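Local coordinates for J domain-containing protein required for chloroplast accumulation response 1 (Arabidopsis thaliana, PDB 3AG7), which is required for chloroplast photorelocation movement, modulating chloroplast actin filaments, and ends in the auxilin-like J-domain whose co-chaperone activity this movement needs, at residues A[57-61]-A[97-101]; A[64-70]-A[89-93]. The contacts are given in a common frame with arbitrary orientation. Numbering follows the deposited sequence.

Contact 1 (A[57-61]-A[97-101]); sequences VRKSY and WDHFN
The ring of Tyr-61 lies over the indole of Trp-97 in an offset stack: its centroid is 3.9 Å from that of the five-membered ring, the planes are only 5° apart, and Tyr-61 CE2 comes 3.4 Å from Trp-97 CD2. This is the antiparallel helix pair of a J-domain, with 57-61 and 97-100 both helical. In the register, CA of Tyr-61 is 7.8 Å from CA of Trp-97, and CA of Val-57 is 9.0 Å from CA of Phe-100. Chi1 is t for Val-57, Tyr-61, Trp-97 and Phe-100, and all four CA-to-CB bonds point across the interface. Val-57 makes a CH-pi contact, CG1 sitting 3.7 Å from the Phe-100 ring centroid and nearly on the ring normal; Ile-26 of helix 26-30 touches both residues. On the solvent side Arg-58 (m, t, t) runs extended past the indole, CG 3.6 Å from Trp-97 CH2 and near the indole plane, so its guanidinium reaches Asn-101. Arg-58 NH2 donates to Asn-101 OD1 at 2.6 Å, while one water accepts from Arg-58 NE and donates to Asn-101 OD1, both at 2.8 Å.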
ATOM      1  N   VAL A  57       2.987 -13.608   5.295  1.00 10.54           N
ATOM      2  CA  VAL A  57       2.586 -12.202   5.523  1.00 10.17           C
ATOM      3  C   VAL A  57       3.827 -11.321   5.407  1.00  9.83           C
ATOM      4  O   VAL A  57       3.807 -10.304   4.717  1.00  9.83           O
ATOM      5  CB  VAL A  57       1.876 -12.001   6.847  1.00  9.83           C
ATOM      6  CG1 VAL A  57       1.575 -10.512   7.056  1.00 11.11           C
ATOM      7  CG2 VAL A  57       0.563 -12.834   6.861  1.00 13.23           C
ATOM      8  N   ARG A  58       4.884 -11.699   6.116  1.00 10.60           N
ATOM      9  CA  ARG A  58       6.140 -10.957   6.109  1.00 12.04           C
ATOM     10  C   ARG A  58       6.743 -10.843   4.733  1.00 12.48           C
ATOM     11  O   ARG A  58       7.310  -9.796   4.383  1.00 12.91           O
ATOM     12  CB  ARG A  58       7.125 -11.534   7.138  1.00 11.77           C
ATOM     13  CG  ARG A  58       6.573 -11.420   8.530  1.00 13.34           C
ATOM     14  CD  ARG A  58       7.579 -11.739   9.636  1.00 19.48           C
ATOM     15  NE  ARG A  58       7.026 -11.310  10.933  1.00 23.34           N
ATOM     16  CZ  ARG A  58       6.253 -12.069  11.708  1.00 27.17           C
ATOM     17  NH1 ARG A  58       5.977 -13.329  11.366  1.00 26.22           N
ATOM     18  NH2 ARG A  58       5.767 -11.582  12.842  1.00 24.59           N
ATOM     19  N   LYS A  59       6.638 -11.908   3.936  1.00 11.43           N
ATOM     20  CA  LYS A  59       7.145 -11.826   2.593  1.00 10.93           C
ATOM     21  C   LYS A  59       6.379 -10.829   1.712  1.00  9.61           C
ATOM     22  O   LYS A  59       6.981 -10.012   0.962  1.00  9.30           O
ATOM     23  CB  LYS A  59       7.156 -13.201   1.958  1.00 11.40           C
ATOM     24  CG  LYS A  59       7.791 -13.138   0.596  1.00 18.86           C
ATOM     25  CD  LYS A  59       8.200 -14.510   0.174  1.00 29.34           C
ATOM     26  CE  LYS A  59       9.709 -14.609   0.166  1.00 30.69           C
ATOM     27  NZ  LYS A  59      10.033 -15.551  -0.917  1.00 28.51           N
ATOM     28  N   SER A  60       5.056 -10.867   1.836  1.00 11.50           N
ATOM     29  CA  SER A  60       4.204  -9.990   1.048  1.00 10.48           C
ATOM     30  C   SER A  60       4.389  -8.538   1.511  1.00 10.75           C
ATOM     31  O   SER A  60       4.417  -7.596   0.714  1.00 10.24           O
ATOM     32  CB  SER A  60       2.751 -10.446   1.172  1.00 10.90           C
ATOM     33  OG  SER A  60       2.495 -11.568   0.341  1.00 11.00           O
ATOM     34  N   TYR A  61       4.585  -8.362   2.806  1.00  8.88           N
ATOM     35  CA  TYR A  61       4.880  -7.031   3.323  1.00 10.49           C
ATOM     36  C   TYR A  61       6.191  -6.492   2.770  1.00 10.43           C
ATOM     37  O   TYR A  61       6.264  -5.364   2.282  1.00 10.86           O
ATOM     38  CB  TYR A  61       4.961  -7.072   4.838  1.00  9.34           C
ATOM     39  CG  TYR A  61       5.268  -5.723   5.425  1.00 10.51           C
ATOM     40  CD1 TYR A  61       4.351  -4.695   5.356  1.00 14.87           C
ATOM     41  CD2 TYR A  61       6.475  -5.488   6.063  1.00 16.98           C
ATOM     42  CE1 TYR A  61       4.634  -3.446   5.892  1.00 20.05           C
ATOM     43  CE2 TYR A  61       6.755  -4.226   6.640  1.00 19.10           C
ATOM     44  CZ  TYR A  61       5.838  -3.223   6.505  1.00 20.65           C
ATOM     45  OH  TYR A  61       6.067  -1.977   7.060  1.00 29.28           O
ATOM     46  N   TRP A  97       1.066  -3.279   9.724  1.00  9.44           N
ATOM     47  CA  TRP A  97       2.227  -4.121  10.053  1.00 10.30           C
ATOM     48  C   TRP A  97       2.503  -4.149  11.551  1.00 11.23           C
ATOM     49  O   TRP A  97       2.703  -5.213  12.173  1.00 10.65           O
ATOM     50  CB  TRP A  97       3.440  -3.555   9.310  1.00 10.64           C
ATOM     51  CG  TRP A  97       4.775  -4.192   9.636  1.00 12.92           C
ATOM     52  CD1 TRP A  97       5.847  -3.586  10.235  1.00 13.22           C
ATOM     53  CD2 TRP A  97       5.207  -5.528   9.312  1.00 12.90           C
ATOM     54  NE1 TRP A  97       6.905  -4.463  10.326  1.00 14.55           N
ATOM     55  CE2 TRP A  97       6.545  -5.652   9.757  1.00 13.82           C
ATOM     56  CE3 TRP A  97       4.599  -6.624   8.683  1.00 13.45           C
ATOM     57  CZ2 TRP A  97       7.289  -6.827   9.588  1.00 15.23           C
ATOM     58  CZ3 TRP A  97       5.331  -7.808   8.538  1.00 13.09           C
ATOM     59  CH2 TRP A  97       6.658  -7.893   8.998  1.00 15.02           C
ATOM     60  N   ASP A  98       2.422  -2.981  12.175  1.00 10.93           N
ATOM     61  CA  ASP A  98       2.644  -2.964  13.611  1.00 13.49           C
ATOM     62  C   ASP A  98       1.554  -3.724  14.389  1.00 13.27           C
ATOM     63  O   ASP A  98       1.856  -4.414  15.345  1.00 12.47           O
ATOM     64  CB  ASP A  98       2.786  -1.520  14.098  1.00 12.85           C
ATOM     65  CG  ASP A  98       3.113  -1.463  15.563  1.00 23.07           C
ATOM     66  OD1 ASP A  98       4.318  -1.571  15.914  1.00 32.65           O
ATOM     67  OD2 ASP A  98       2.157  -1.381  16.347  1.00 25.14           O
ATOM     68  N   HIS A  99       0.295  -3.596  13.969  1.00 12.28           N
ATOM     69  CA  HIS A  99      -0.801  -4.379  14.557  1.00 13.89           C
ATOM     70  C   HIS A  99      -0.629  -5.885  14.337  1.00 12.72           C
ATOM     71  O   HIS A  99      -0.785  -6.671  15.262  1.00 12.87           O
ATOM     72  CB  HIS A  99      -2.141  -3.900  13.973  1.00 15.20           C
ATOM     73  CG  HIS A  99      -3.343  -4.604  14.516  1.00 20.51           C
ATOM     74  ND1 HIS A  99      -3.939  -4.241  15.709  1.00 29.18           N
ATOM     75  CD2 HIS A  99      -4.108  -5.593  13.994  1.00 26.96           C
ATOM     76  CE1 HIS A  99      -5.001  -5.003  15.912  1.00 30.28           C
ATOM     77  NE2 HIS A  99      -5.126  -5.829  14.887  1.00 29.73           N
ATOM     78  N   PHE A 100      -0.292  -6.286  13.118  1.00 10.61           N
ATOM     79  CA  PHE A 100      -0.021  -7.692  12.803  1.00 11.00           C
ATOM     80  C   PHE A 100       0.998  -8.311  13.769  1.00 13.07           C
ATOM     81  O   PHE A 100       0.806  -9.451  14.263  1.00 12.11           O
ATOM     82  CB  PHE A 100       0.462  -7.821  11.336  1.00 10.77           C
ATOM     83  CG  PHE A 100       1.036  -9.179  10.995  1.00  6.57           C
ATOM     84  CD1 PHE A 100       0.210 -10.295  10.913  1.00 14.90           C
ATOM     85  CD2 PHE A 100       2.428  -9.351  10.807  1.00 11.08           C
ATOM     86  CE1 PHE A 100       0.768 -11.575  10.626  1.00 14.12           C
ATOM     87  CE2 PHE A 100       2.979 -10.615  10.565  1.00 15.55           C
ATOM     88  CZ  PHE A 100       2.141 -11.730  10.485  1.00 14.95           C
ATOM     89  N   ASN A 101       2.086  -7.592  14.017  1.00 11.44           N
ATOM     90  CA  ASN A 101       3.202  -8.122  14.795  1.00 14.00           C
ATOM     91  C   ASN A 101       2.923  -8.172  16.289  1.00 14.36           C
ATOM     92  O   ASN A 101       3.723  -8.691  17.050  1.00 14.45           O
ATOM     93  CB  ASN A 101       4.496  -7.366  14.507  1.00 14.51           C
ATOM     94  CG  ASN A 101       5.172  -7.838  13.240  1.00 18.25           C
ATOM     95  OD1 ASN A 101       5.562  -9.003  13.125  1.00 22.45           O
ATOM     96  ND2 ASN A 101       5.263  -6.958  12.261  1.00 18.37           N
TER
HETATM   97  O   HOH W   1       8.193  -9.071  12.065  1.00 34.94           O

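Contact 2 (A[64-70]-A[89-93]); sequences ALLILHP and VFELL
Val-89 leads off on the second helix: its chi1 is t, and CG1 rests 3.6 Å from Leu-68 CD1. Phe-90 follows and has the largest share of the contact. With chi1 t and chi2 65°, its ring packs against the other segment near the closest CA pair, CA of Phe-90 lying 6.1 Å from CA of Leu-68. Leu-65 CD1 meets the ring edge, 3.4 Å from Phe-90 CE1; Leu-68 CB is 4.0 Å from Phe-90 CD1; and over one face come His-69 CA, 4.1 Å from Phe-90 CE1, and Pro-70 CD, 4.2 Å from Phe-90 CE2. The imidazole of His-69 stays oblique to the phenyl ring, centroids 5.8 Å apart.

The last three residues of 64-70 explain this fit. Helix 54-68 ends at Leu-68; His-69, at phi/psi -61/131, breaks the helical path and is the N-cap of helix 70-75, which Pro-70 starts. His-69 and Pro-70 are the first two residues of the HPD motif, which in J-domains is needed to stimulate the ATPase of Hsp70 and probably serves the same end here; Phe-90 packs beneath them. The axes of 64-68 and 89-93 run roughly antiparallel, at 154° between N-to-C directions, with a closest approach of 10.7 Å.

Leu-92 turns from this interface to helices 5-19 and 26-30, touching Ile-15 and Leu-29. Leu-93 (m, t) comes back to it: CD1 is 3.3 Å from Leu-68 CD1 (also m, t) and 3.8 Å from Ala-64 CB, while Ile-26 and Leu-29 cover the same leucine from helix 26-30.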
ATOM      1  N   ALA A  64       5.688  -5.265  -0.732  1.00  9.76           N
ATOM      2  CA  ALA A  64       5.004  -3.964  -0.731  1.00  9.38           C
ATOM      3  C   ALA A  64       5.962  -2.832  -0.336  1.00  8.56           C
ATOM      4  O   ALA A  64       5.928  -1.760  -0.926  1.00 10.09           O
ATOM      5  CB  ALA A  64       3.756  -3.967   0.208  1.00  8.50           C
ATOM      6  N   LEU A  65       6.798  -3.055   0.666  1.00  9.51           N
ATOM      7  CA  LEU A  65       7.810  -2.046   1.053  1.00 11.80           C
ATOM      8  C   LEU A  65       8.689  -1.668  -0.117  1.00 13.45           C
ATOM      9  O   LEU A  65       9.056  -0.501  -0.294  1.00 14.65           O
ATOM     10  CB  LEU A  65       8.751  -2.625   2.106  1.00 15.11           C
ATOM     11  CG  LEU A  65       8.873  -2.012   3.488  1.00 20.45           C
ATOM     12  CD1 LEU A  65       7.505  -1.605   4.019  1.00 25.15           C
ATOM     13  CD2 LEU A  65       9.556  -3.036   4.396  1.00 16.97           C
ATOM     14  N   LEU A  66       9.110  -2.689  -0.858  1.00 12.97           N
ATOM     15  CA  LEU A  66      10.095  -2.479  -1.906  1.00 14.31           C
ATOM     16  C   LEU A  66       9.512  -1.690  -3.048  1.00 15.39           C
ATOM     17  O   LEU A  66      10.276  -1.132  -3.869  1.00 18.58           O
ATOM     18  CB  LEU A  66      10.671  -3.811  -2.395  1.00 13.75           C
ATOM     19  CG  LEU A  66      11.534  -4.517  -1.351  1.00 15.08           C
ATOM     20  CD1 LEU A  66      12.047  -5.817  -1.945  1.00 18.36           C
ATOM     21  CD2 LEU A  66      12.704  -3.649  -0.848  1.00 19.01           C
ATOM     22  N   ILE A  67       8.180  -1.668  -3.134  1.00 13.70           N
ATOM     23  CA  ILE A  67       7.457  -0.824  -4.087  1.00 12.95           C
ATOM     24  C   ILE A  67       7.133   0.559  -3.522  1.00 13.81           C
ATOM     25  O   ILE A  67       7.265   1.580  -4.224  1.00 17.62           O
ATOM     26  CB  ILE A  67       6.155  -1.501  -4.578  1.00 11.72           C
ATOM     27  CG1 ILE A  67       6.529  -2.781  -5.312  1.00 14.85           C
ATOM     28  CG2 ILE A  67       5.290  -0.530  -5.440  1.00 12.66           C
ATOM     29  CD1 ILE A  67       5.347  -3.669  -5.747  1.00 17.85           C
ATOM     30  N   LEU A  68       6.665   0.590  -2.286  1.00 13.16           N
ATOM     31  CA  LEU A  68       6.019   1.795  -1.744  1.00 14.85           C
ATOM     32  C   LEU A  68       6.935   2.667  -0.862  1.00 13.11           C
ATOM     33  O   LEU A  68       6.610   3.825  -0.523  1.00 15.49           O
ATOM     34  CB  LEU A  68       4.768   1.386  -0.953  1.00 13.69           C
ATOM     35  CG  LEU A  68       3.576   0.967  -1.794  1.00 19.48           C
ATOM     36  CD1 LEU A  68       2.509   0.430  -0.838  1.00 25.37           C
ATOM     37  CD2 LEU A  68       3.013   2.122  -2.642  1.00 25.71           C
ATOM     38  N   HIS A  69       8.082   2.122  -0.470  1.00 13.96           N
ATOM     39  CA  HIS A  69       8.991   2.855   0.395  1.00 13.29           C
ATOM     40  C   HIS A  69       9.434   4.128  -0.333  1.00 14.57           C
ATOM     41  O   HIS A  69       9.857   4.062  -1.488  1.00 13.70           O
ATOM     42  CB  HIS A  69      10.205   1.971   0.764  1.00 12.14           C
ATOM     43  CG  HIS A  69      11.125   2.611   1.760  1.00 13.61           C
ATOM     44  ND1 HIS A  69      11.302   2.143   3.050  1.00 14.69           N
ATOM     45  CD2 HIS A  69      11.944   3.678   1.632  1.00 11.46           C
ATOM     46  CE1 HIS A  69      12.181   2.915   3.671  1.00  9.29           C
ATOM     47  NE2 HIS A  69      12.597   3.835   2.823  1.00 14.21           N
ATOM     48  N   PRO A  70       9.357   5.302   0.343  1.00 15.45           N
ATOM     49  CA  PRO A  70       9.602   6.563  -0.351  1.00 15.70           C
ATOM     50  C   PRO A  70      10.977   6.583  -0.989  1.00 15.16           C
ATOM     51  O   PRO A  70      11.165   7.208  -2.035  1.00 15.70           O
ATOM     52  CB  PRO A  70       9.479   7.634   0.780  1.00 14.68           C
ATOM     53  CG  PRO A  70       9.597   6.895   2.005  1.00 17.08           C
ATOM     54  CD  PRO A  70       9.175   5.501   1.789  1.00 14.29           C
ATOM     55  N   VAL A  89      -0.592   5.335   1.174  1.00  9.85           N
ATOM     56  CA  VAL A  89      -0.774   3.893   1.272  1.00  9.94           C
ATOM     57  C   VAL A  89       0.244   3.271   2.239  1.00 11.58           C
ATOM     58  O   VAL A  89      -0.075   2.386   3.067  1.00 11.98           O
ATOM     59  CB  VAL A  89      -0.697   3.240  -0.120  1.00  9.17           C
ATOM     60  CG1 VAL A  89      -0.742   1.734   0.006  1.00 11.40           C
ATOM     61  CG2 VAL A  89      -1.868   3.760  -0.998  1.00 10.42           C
ATOM     62  N   PHE A  90       1.458   3.792   2.182  1.00 11.12           N
ATOM     63  CA  PHE A  90       2.547   3.296   3.012  1.00 12.48           C
ATOM     64  C   PHE A  90       2.245   3.555   4.477  1.00 12.65           C
ATOM     65  O   PHE A  90       2.532   2.716   5.306  1.00 12.95           O
ATOM     66  CB  PHE A  90       3.852   4.003   2.608  1.00 13.09           C
ATOM     67  CG  PHE A  90       5.065   3.423   3.244  1.00 17.31           C
ATOM     68  CD1 PHE A  90       5.462   2.121   2.951  1.00 23.53           C
ATOM     69  CD2 PHE A  90       5.789   4.143   4.158  1.00 18.00           C
ATOM     70  CE1 PHE A  90       6.584   1.591   3.525  1.00 27.39           C
ATOM     71  CE2 PHE A  90       6.927   3.576   4.768  1.00 19.49           C
ATOM     72  CZ  PHE A  90       7.295   2.323   4.463  1.00 20.31           C
ATOM     73  N   GLU A  91       1.719   4.738   4.794  1.00 12.98           N
ATOM     74  CA  GLU A  91       1.241   5.004   6.183  1.00 13.16           C
ATOM     75  C   GLU A  91       0.271   3.932   6.678  1.00 12.02           C
ATOM     76  O   GLU A  91       0.415   3.436   7.811  1.00 10.63           O
ATOM     77  CB  GLU A  91       0.568   6.371   6.293  1.00 13.30           C
ATOM     78  CG  GLU A  91       1.514   7.525   6.147  1.00 22.36           C
ATOM     79  CD  GLU A  91       0.792   8.873   6.276  1.00 28.87           C
ATOM     80  OE1 GLU A  91      -0.475   8.916   6.262  1.00 27.10           O
ATOM     81  OE2 GLU A  91       1.504   9.888   6.410  1.00 32.91           O
ATOM     82  N   LEU A  92      -0.697   3.551   5.832  1.00 10.86           N
ATOM     83  CA  LEU A  92      -1.689   2.523   6.195  1.00 10.13           C
ATOM     84  C   LEU A  92      -1.016   1.196   6.400  1.00 10.50           C
ATOM     85  O   LEU A  92      -1.287   0.518   7.384  1.00 11.45           O
ATOM     86  CB  LEU A  92      -2.780   2.403   5.137  1.00 10.28           C
ATOM     87  CG  LEU A  92      -3.710   3.616   5.023  1.00  9.50           C
ATOM     88  CD1 LEU A  92      -4.379   3.650   3.658  1.00 11.39           C
ATOM     89  CD2 LEU A  92      -4.749   3.632   6.147  1.00 15.37           C
ATOM     90  N   LEU A  93      -0.093   0.860   5.499  1.00  9.36           N
ATOM     91  CA  LEU A  93       0.619  -0.422   5.571  1.00 10.64           C
ATOM     92  C   LEU A  93       1.429  -0.503   6.865  1.00 10.65           C
ATOM     93  O   LEU A  93       1.386  -1.527   7.574  1.00 10.44           O
ATOM     94  CB  LEU A  93       1.511  -0.620   4.338  1.00  9.43           C
ATOM     95  CG  LEU A  93       0.732  -1.007   3.082  1.00 16.56           C
ATOM     96  CD1 LEU A  93       1.695  -1.207   1.914  1.00 17.38           C
ATOM     97  CD2 LEU A  93      -0.079  -2.298   3.254  1.00 17.60           C
TER

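Contacts 1 and 2 are two levels of one antiparallel pairing between helix 54-68 and helix 80-100, their centres about 12 Å apart. Along the chain the order is 57-61, 64-70, 89-93, 97-101, so contact 2 is the inner pair, nearer the connection through helix 70-75, and contact 1 the outer one. The centre of contact 2 lies about 5 Å from the centre of the chain, that of contact 1 about 12 Å. They meet where Tyr-61 CE1 packs 4.1 Å from Leu-93 O, and helix 26-30 touches both. Together they pair helix 54-68 with the second half of helix 80-100 in the J-domain, from His-69 and Pro-70 to Trp-97 and Phe-100.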